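Local coordinates for Ras-3 from Cryphonectria parasitica (Cryphonectria parasitica, PDB 4KU4), which is a small Ras-family protein of the P-loop NTPase clan, modelled here with guanosine-5'-diphosphate and magnesium bound, at residues Arg153-Gly156 / Thr157-Ser161. Sequence-based numbering, arbitrary orientation.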
loop_
_atom_site.group_PDB
_atom_site.type_symbol
_atom_site.label_atom_id
_atom_site.label_comp_id
_atom_site.label_asym_id
_atom_site.label_seq_id
_atom_site.Cartn_x
_atom_site.Cartn_y
_atom_site.Cartn_z
ATOM N N ARG A 153 0.362 -1.708 -20.572
ATOM C CA ARG A 153 1.003 -2.334 -19.426
ATOM C C ARG A 153 2.314 -3.027 -19.833
ATOM O O ARG A 153 2.443 -3.536 -20.945
ATOM C CB ARG A 153 0.035 -3.211 -18.607
ATOM C CG ARG A 153 -0.398 -4.514 -19.229
ATOM C CD ARG A 153 -0.836 -5.513 -18.145
ATOM N NE ARG A 153 -2.139 -5.229 -17.529
ATOM C CZ ARG A 153 -2.385 -5.324 -16.221
ATOM N NH1 ARG A 153 -3.613 -5.082 -15.740
ATOM N NH2 ARG A 153 -1.408 -5.663 -15.386
ATOM N N GLU A 154 3.292 -2.977 -18.940
ATOM C CA GLU A 154 4.573 -3.650 -19.139
ATOM C C GLU A 154 4.704 -4.825 -18.188
ATOM O O GLU A 154 5.572 -5.672 -18.372
ATOM C CB GLU A 154 5.731 -2.684 -18.886
ATOM C CG GLU A 154 5.873 -1.565 -19.922
ATOM C CD GLU A 154 7.116 -0.708 -19.685
ATOM O OE1 GLU A 154 7.444 0.115 -20.566
ATOM O OE2 GLU A 154 7.767 -0.855 -18.629
ATOM N N VAL A 155 3.862 -4.849 -17.154
ATOM C CA VAL A 155 3.867 -5.924 -16.169
ATOM C C VAL A 155 2.506 -6.628 -16.164
ATOM O O VAL A 155 1.473 -5.985 -15.996
ATOM C CB VAL A 155 4.149 -5.392 -14.745
ATOM C CG1 VAL A 155 4.219 -6.535 -13.763
ATOM C CG2 VAL A 155 5.450 -4.602 -14.702
ATOM N N GLY A 156 2.508 -7.942 -16.359
ATOM C CA GLY A 156 1.278 -8.715 -16.435
ATOM C C GLY A 156 0.644 -9.015 -15.088
ATOM O O GLY A 156 1.310 -8.990 -14.060
ATOM N N THR A 157 -0.651 -9.308 -15.092
ATOM C CA THR A 157 -1.367 -9.576 -13.849
ATOM C C THR A 157 -0.873 -10.859 -13.187
ATOM O O THR A 157 -0.676 -10.904 -11.972
ATOM C CB THR A 157 -2.892 -9.655 -14.076
ATOM O OG1 THR A 157 -3.366 -8.428 -14.653
ATOM C CG2 THR A 157 -3.609 -9.897 -12.764
ATOM N N LEU A 158 -0.660 -11.892 -13.992
ATOM C CA LEU A 158 -0.175 -13.170 -13.471
ATOM C C LEU A 158 1.226 -13.020 -12.883
ATOM O O LEU A 158 1.548 -13.677 -11.900
ATOM C CB LEU A 158 -0.191 -14.275 -14.532
ATOM C CG LEU A 158 -1.497 -14.882 -15.072
ATOM C CD1 LEU A 158 -2.595 -14.919 -14.006
ATOM C CD2 LEU A 158 -1.970 -14.145 -16.307
ATOM N N GLU A 159 2.031 -12.133 -13.469
ATOM C CA GLU A 159 3.402 -11.879 -13.013
ATOM C C GLU A 159 3.443 -11.216 -11.647
ATOM O O GLU A 159 4.220 -11.613 -10.785
ATOM C CB GLU A 159 4.178 -11.025 -14.033
ATOM C CG GLU A 159 5.638 -10.784 -13.651
ATOM C CD GLU A 159 6.413 -10.002 -14.704
ATOM O OE1 GLU A 159 7.614 -9.754 -14.491
ATOM O OE2 GLU A 159 5.815 -9.651 -15.745
ATOM N N GLY A 160 2.612 -10.194 -11.459
ATOM C CA GLY A 160 2.442 -9.584 -10.153
ATOM C C GLY A 160 1.911 -10.574 -9.140
ATOM O O GLY A 160 2.356 -10.626 -7.990
ATOM N N SER A 161 0.950 -11.383 -9.569
ATOM C CA SER A 161 0.341 -12.333 -8.658
ATOM C C SER A 161 1.346 -13.374 -8.186
ATOM O O SER A 161 1.361 -13.726 -7.006
ATOM C CB SER A 161 -0.850 -13.023 -9.309
ATOM O OG SER A 161 -1.437 -13.894 -8.365
#
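Thr-157, in the first turn of helix 157-167, sets its hydroxyl over one face of the Arg-153 guanidinium, OG1 lying 3.5 Å from NH2. The approach is from above the plane and at a poor angle, so this is packing of a polar atom on a cation and not a hydrogen bond. The arginine spends its edge elsewhere: NH2 bonds to Val-155 O at 3.0 Å, nearly straight, with the oxygen in the guanidinium plane and the donor in the carbonyl plane. The Arg-153 side chain folds forward over the loop toward the helix start, CG sitting between its backbone N and carbonyl carbon (chi1 72°) and the chain bending at chi3. NH1 forms a salt bridge with Glu-173, whose carboxylate also meets Thr-157 OG1 in a weak hydrogen bond.

Gly-156 is the N-cap residue and has no side chain to cap the helix. Gly-156 O begins the helical bonding, accepting Gly-160 N at 3.1 Å with an N-H...O angle of 170°. Around the turn, Glu-159 CB packs 3.5 Å from Gly-156 O. With CG anti to its backbone N (chi1 -177°) and the chain extended beyond, Glu-159 swings OE2 back beside the loop, 4.0 Å from Val-155 CG1; the two side chains cross at about a right angle, and both touch Phe-101 of helix 98-118. OE1 pairs with Arg-98 in a salt bridge.

The loop thus enters the helix with Arg-153 tied to both a backbone carbonyl and Glu-173, bonds that should restrict rotation of its guanidinium. Ion pairs to Glu-173 and Arg-98 probably offset much of the charge of Arg-153 and Glu-159, joining the loop to strand 170-173 through Arg-153 and the first turn of the helix to helix 98-118 through Glu-159.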